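Long-range contact in UPF0255 protein frsA (Vibrio vulnificus, PDB 4I4C), which probably hydrolyses carboxylic esters to an alcohol and a carboxylate: residues Y157-L171 with I180-P192. Sequence-based numbering, arbitrary orientation.
Sequences YLEAAKKSKYIIKQL and ITAHLHLTNTDKP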
loop_
_atom_site.group_PDB
_atom_site.type_symbol
_atom_site.label_atom_id
_atom_site.label_comp_id
_atom_site.label_asym_id
_atom_site.label_seq_id
_atom_site.Cartn_x
_atom_site.Cartn_y
_atom_site.Cartn_z
ATOM N N TYR A 157 11.001 -10.257 5.736
ATOM C CA TYR A 157 9.964 -9.984 6.729
ATOM C C TYR A 157 9.785 -11.148 7.700
ATOM O O TYR A 157 9.652 -10.947 8.908
ATOM C CB TYR A 157 8.625 -9.696 6.041
ATOM C CG TYR A 157 7.657 -8.867 6.869
ATOM C CD1 TYR A 157 7.748 -7.476 6.892
ATOM C CD2 TYR A 157 6.647 -9.471 7.611
ATOM C CE1 TYR A 157 6.869 -6.713 7.629
ATOM C CE2 TYR A 157 5.753 -8.707 8.363
ATOM C CZ TYR A 157 5.874 -7.333 8.364
ATOM O OH TYR A 157 5.008 -6.560 9.095
ATOM N N LEU A 158 9.743 -12.363 7.169
ATOM C CA LEU A 158 9.539 -13.530 8.022
ATOM C C LEU A 158 10.751 -13.763 8.919
ATOM O O LEU A 158 10.603 -14.092 10.097
ATOM C CB LEU A 158 9.181 -14.766 7.192
ATOM C CG LEU A 158 7.965 -14.591 6.272
ATOM C CD1 LEU A 158 7.719 -15.836 5.429
ATOM C CD2 LEU A 158 6.710 -14.235 7.062
ATOM N N GLU A 159 11.951 -13.547 8.374
ATOM C CA GLU A 159 13.171 -13.662 9.166
ATOM C C GLU A 159 13.233 -12.606 10.282
ATOM O O GLU A 159 13.687 -12.883 11.394
ATOM C CB GLU A 159 14.420 -13.611 8.260
ATOM C CG GLU A 159 15.679 -14.136 8.914
ATOM C CD GLU A 159 15.481 -15.504 9.558
ATOM O OE1 GLU A 159 15.165 -16.470 8.827
ATOM O OE2 GLU A 159 15.629 -15.607 10.798
ATOM N N ALA A 160 12.761 -11.400 9.993
ATOM C CA ALA A 160 12.610 -10.381 11.030
ATOM C C ALA A 160 11.572 -10.825 12.065
ATOM O O ALA A 160 11.787 -10.697 13.265
ATOM C CB ALA A 160 12.179 -9.059 10.418
ATOM N N ALA A 161 10.444 -11.331 11.578
ATOM C CA ALA A 161 9.348 -11.758 12.454
ATOM C C ALA A 161 9.811 -12.837 13.422
ATOM O O ALA A 161 9.483 -12.815 14.613
ATOM C CB ALA A 161 8.181 -12.260 11.623
ATOM N N LYS A 162 10.585 -13.778 12.890
ATOM C CA LYS A 162 11.111 -14.904 13.652
ATOM C C LYS A 162 12.070 -14.438 14.745
ATOM O O LYS A 162 12.192 -15.072 15.793
ATOM C CB LYS A 162 11.820 -15.875 12.704
ATOM C CG LYS A 162 12.101 -17.240 13.292
ATOM C CD LYS A 162 10.825 -17.908 13.786
ATOM C CE LYS A 162 11.119 -19.300 14.307
ATOM N NZ LYS A 162 11.883 -20.084 13.295
ATOM N N LYS A 163 12.732 -13.313 14.493
ATOM C CA LYS A 163 13.722 -12.759 15.412
ATOM C C LYS A 163 13.074 -11.846 16.446
ATOM O O LYS A 163 13.652 -11.584 17.502
ATOM C CB LYS A 163 14.788 -11.984 14.625
ATOM C CG LYS A 163 16.087 -11.720 15.382
ATOM C CD LYS A 163 16.981 -12.956 15.438
ATOM C CE LYS A 163 18.294 -12.672 16.182
ATOM N NZ LYS A 163 18.367 -13.294 17.550
ATOM N N SER A 164 11.868 -11.363 16.142
ATOM C CA SER A 164 11.234 -10.370 16.984
ATOM C C SER A 164 10.758 -10.994 18.279
ATOM O O SER A 164 10.387 -12.167 18.316
ATOM C CB SER A 164 10.039 -9.725 16.270
ATOM O OG SER A 164 9.516 -8.670 17.052
ATOM N N LYS A 165 10.761 -10.193 19.336
ATOM C CA LYS A 165 10.127 -10.570 20.590
ATOM C C LYS A 165 8.601 -10.568 20.424
ATOM O O LYS A 165 7.883 -11.156 21.228
ATOM C CB LYS A 165 10.548 -9.604 21.701
ATOM C CG LYS A 165 9.826 -8.266 21.659
ATOM C CD LYS A 165 10.547 -7.180 22.458
ATOM C CE LYS A 165 9.544 -6.166 23.006
ATOM N NZ LYS A 165 10.164 -4.865 23.378
ATOM N N TYR A 166 8.104 -9.911 19.377
ATOM C CA TYR A 166 6.668 -9.917 19.098
ATOM C C TYR A 166 6.288 -11.148 18.295
ATOM O O TYR A 166 7.136 -11.828 17.734
ATOM C CB TYR A 166 6.241 -8.668 18.331
ATOM C CG TYR A 166 6.444 -7.365 19.062
ATOM C CD1 TYR A 166 5.451 -6.847 19.885
ATOM C CD2 TYR A 166 7.617 -6.638 18.914
ATOM C CE1 TYR A 166 5.625 -5.647 20.553
ATOM C CE2 TYR A 166 7.800 -5.436 19.580
ATOM C CZ TYR A 166 6.800 -4.948 20.401
ATOM O OH TYR A 166 6.965 -3.758 21.068
ATOM N N ILE A 167 4.997 -11.423 18.209
ATOM C CA ILE A 167 4.566 -12.651 17.573
ATOM C C ILE A 167 3.905 -12.388 16.230
ATOM O O ILE A 167 2.881 -11.706 16.157
ATOM C CB ILE A 167 3.610 -13.429 18.491
ATOM C CG1 ILE A 167 4.295 -13.724 19.832
ATOM C CG2 ILE A 167 3.139 -14.696 17.810
ATOM C CD1 ILE A 167 3.562 -14.728 20.681
ATOM N N ILE A 168 4.489 -12.925 15.163
ATOM C CA ILE A 168 3.911 -12.732 13.830
ATOM C C ILE A 168 3.606 -14.063 13.167
ATOM O O ILE A 168 4.502 -14.863 12.918
ATOM C CB ILE A 168 4.812 -11.900 12.890
ATOM C CG1 ILE A 168 5.196 -10.563 13.529
ATOM C CG2 ILE A 168 4.106 -11.658 11.554
ATOM C CD1 ILE A 168 6.417 -10.611 14.406
ATOM N N LYS A 169 2.331 -14.296 12.885
ATOM C CA LYS A 169 1.916 -15.533 12.233
ATOM C C LYS A 169 1.434 -15.271 10.812
ATOM O O LYS A 169 0.659 -14.348 10.564
ATOM C CB LYS A 169 0.799 -16.205 13.027
ATOM C CG LYS A 169 1.162 -16.562 14.455
ATOM C CD LYS A 169 -0.082 -17.021 15.208
ATOM C CE LYS A 169 0.184 -17.233 16.691
ATOM N NZ LYS A 169 0.886 -18.519 16.982
ATOM N N GLN A 170 1.891 -16.088 9.875
ATOM C CA GLN A 170 1.382 -16.013 8.519
ATOM C C GLN A 170 0.177 -16.956 8.379
ATOM O O GLN A 170 0.308 -18.165 8.545
ATOM C CB GLN A 170 2.484 -16.356 7.517
ATOM C CG GLN A 170 2.133 -16.062 6.060
ATOM C CD GLN A 170 3.219 -16.516 5.086
ATOM O OE1 GLN A 170 3.434 -17.713 4.901
ATOM N NE2 GLN A 170 3.903 -15.557 4.464
ATOM N N LEU A 171 -0.997 -16.398 8.098
ATOM C CA LEU A 171 -2.203 -17.199 7.920
ATOM C C LEU A 171 -2.527 -17.433 6.441
ATOM O O LEU A 171 -2.291 -16.571 5.586
ATOM C CB LEU A 171 -3.405 -16.542 8.599
ATOM C CG LEU A 171 -3.113 -15.796 9.900
ATOM C CD1 LEU A 171 -4.330 -14.993 10.344
ATOM C CD2 LEU A 171 -2.646 -16.748 11.003
ATOM N N ILE A 180 -6.031 -16.857 0.799
ATOM C CA ILE A 180 -5.653 -15.492 1.133
ATOM C C ILE A 180 -4.511 -15.561 2.135
ATOM O O ILE A 180 -4.639 -16.226 3.156
ATOM C CB ILE A 180 -6.827 -14.758 1.785
ATOM C CG1 ILE A 180 -7.921 -14.495 0.745
ATOM C CG2 ILE A 180 -6.348 -13.470 2.446
ATOM C CD1 ILE A 180 -9.236 -13.990 1.359
ATOM N N THR A 181 -3.388 -14.913 1.830
ATOM C CA THR A 181 -2.261 -14.875 2.759
ATOM C C THR A 181 -2.263 -13.589 3.575
ATOM O O THR A 181 -2.193 -12.489 3.018
ATOM C CB THR A 181 -0.912 -14.962 2.042
ATOM O OG1 THR A 181 -0.852 -16.166 1.267
ATOM C CG2 THR A 181 0.218 -14.967 3.063
ATOM N N ALA A 182 -2.323 -13.728 4.894
ATOM C CA ALA A 182 -2.355 -12.563 5.772
ATOM C C ALA A 182 -1.323 -12.681 6.896
ATOM O O ALA A 182 -0.928 -13.782 7.276
ATOM C CB ALA A 182 -3.777 -12.359 6.340
ATOM N N HIS A 183 -0.884 -11.550 7.429
ATOM C CA HIS A 183 0.086 -11.579 8.519
ATOM C C HIS A 183 -0.503 -11.017 9.814
ATOM O O HIS A 183 -0.845 -9.843 9.894
ATOM C CB HIS A 183 1.359 -10.817 8.142
ATOM C CG HIS A 183 2.170 -11.479 7.074
ATOM N ND1 HIS A 183 1.814 -11.459 5.743
ATOM C CD2 HIS A 183 3.325 -12.189 7.140
ATOM C CE1 HIS A 183 2.714 -12.119 5.035
ATOM N NE2 HIS A 183 3.642 -12.573 5.864
ATOM N N LEU A 184 -0.590 -11.868 10.830
ATOM C CA LEU A 184 -1.117 -11.481 12.134
ATOM C C LEU A 184 0.016 -11.143 13.090
ATOM O O LEU A 184 0.824 -11.995 13.430
ATOM C CB LEU A 184 -1.974 -12.615 12.714
ATOM C CG LEU A 184 -2.612 -12.410 14.091
ATOM C CD1 LEU A 184 -3.635 -11.259 14.072
ATOM C CD2 LEU A 184 -3.267 -13.717 14.561
ATOM N N HIS A 185 0.076 -9.886 13.501
ATOM C CA HIS A 185 1.093 -9.396 14.418
ATOM C C HIS A 185 0.498 -9.269 15.814
ATOM O O HIS A 185 -0.447 -8.510 16.015
ATOM C CB HIS A 185 1.571 -8.012 13.974
ATOM C CG HIS A 185 1.985 -7.950 12.539
ATOM N ND1 HIS A 185 1.102 -8.123 11.501
ATOM C CD2 HIS A 185 3.202 -7.737 11.977
ATOM C CE1 HIS A 185 1.755 -8.022 10.350
ATOM N NE2 HIS A 185 3.024 -7.789 10.615
ATOM N N LEU A 186 1.060 -9.987 16.780
ATOM C CA LEU A 186 0.561 -9.930 18.154
ATOM C C LEU A 186 1.648 -9.494 19.134
ATOM O O LEU A 186 2.814 -9.828 18.955
ATOM C CB LEU A 186 0.024 -11.297 18.556
ATOM C CG LEU A 186 -1.030 -11.865 17.616
ATOM C CD1 LEU A 186 -0.776 -13.339 17.393
ATOM C CD2 LEU A 186 -2.435 -11.624 18.175
ATOM N N THR A 187 1.273 -8.745 20.171
ATOM C CA THR A 187 2.226 -8.368 21.217
ATOM C C THR A 187 2.577 -9.582 22.067
ATOM O O THR A 187 3.715 -9.739 22.539
ATOM C CB THR A 187 1.670 -7.276 22.131
ATOM O OG1 THR A 187 0.417 -7.710 22.666
ATOM C CG2 THR A 187 1.454 -5.991 21.351
ATOM N N ASN A 188 1.577 -10.439 22.248
ATOM C CA ASN A 188 1.710 -11.688 22.978
ATOM C C ASN A 188 0.470 -12.524 22.714
ATOM O O ASN A 188 -0.433 -12.097 21.983
ATOM C CB ASN A 188 1.877 -11.444 24.483
ATOM C CG ASN A 188 0.752 -10.629 25.074
ATOM O OD1 ASN A 188 -0.394 -11.073 25.117
ATOM N ND2 ASN A 188 1.075 -9.432 25.554
ATOM N N THR A 189 0.421 -13.709 23.305
ATOM C CA THR A 189 -0.785 -14.523 23.221
ATOM C C THR A 189 -1.358 -14.808 24.605
ATOM O O THR A 189 -2.035 -15.814 24.802
ATOM C CB THR A 189 -0.526 -15.842 22.477
ATOM O OG1 THR A 189 0.584 -16.520 23.082
ATOM C CG2 THR A 189 -0.222 -15.568 21.005
ATOM N N ASP A 190 -1.090 -13.911 25.552
ATOM C CA ASP A 190 -1.549 -14.060 26.936
ATOM C C ASP A 190 -3.076 -14.122 27.028
ATOM O O ASP A 190 -3.635 -14.936 27.763
ATOM C CB ASP A 190 -1.018 -12.915 27.819
ATOM C CG ASP A 190 0.496 -12.974 28.030
ATOM O OD1 ASP A 190 1.115 -14.021 27.725
ATOM O OD2 ASP A 190 1.067 -11.968 28.516
ATOM N N LYS A 191 -3.747 -13.246 26.289
ATOM C CA LYS A 191 -5.198 -13.264 26.218
ATOM C C LYS A 191 -5.579 -12.862 24.804
ATOM O O LYS A 191 -4.751 -12.323 24.080
ATOM C CB LYS A 191 -5.796 -12.292 27.237
ATOM C CG LYS A 191 -5.531 -10.834 26.931
ATOM C CD LYS A 191 -5.650 -9.984 28.190
ATOM C CE LYS A 191 -5.735 -8.502 27.863
ATOM N NZ LYS A 191 -7.021 -8.168 27.181
ATOM N N PRO A 192 -6.818 -13.155 24.389
ATOM C CA PRO A 192 -7.300 -12.667 23.089
ATOM C C PRO A 192 -7.249 -11.142 22.999
ATOM O O PRO A 192 -7.728 -10.458 23.902
ATOM C CB PRO A 192 -8.752 -13.169 23.033
ATOM C CG PRO A 192 -9.053 -13.698 24.423
ATOM C CD PRO A 192 -7.752 -14.114 24.997
#
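Tyr157 reaches from the helix to two histidines on strand 180-186. Its OH meets His185 NE2 at 2.8 Å, a hydrogen bond in which either group could be the donor; the nitrogen lies at the edge of the phenol ring, and the two ring planes stand 80° apart. A chi1 of -156° swings the phenol away from its own backbone N and out toward the strand, where its edge faces the ring of His183 in a T-shaped pair with centroids 5.8 Å apart. His185 is held at both nitrogens, since ND1 bonds to Met224 O, which should restrict rotation of its ring; His183 ND1 bonds to Gln206 OE1.

From strand 167-171, Ile168 CG2 makes a CH-pi contact over one face of His185, 4.2 Å from the ring centroid, while Gln170 runs alongside His183 and lays CG over the face opposite Tyr157, a second CH-pi contact. Leu158 CD2 fills in at the His183 edge, 3.7 Å from NE2.

The opposite sheet face is largely aliphatic, with Lys169 among its residues: Ile167 CG2 meets Leu186 CD1, and Leu171 CD1 packs on Leu184 CB. Paired backbone hydrogen bonds join Ile167 to Leu186, Lys169 to Leu184 and Leu171 to Ala182. This is an antiparallel beta hairpin at one border of the mixed sheet, leading into the parallel strands of the alpha/beta-hydrolase fold, with the aromatic cluster tying it to helix 144-163.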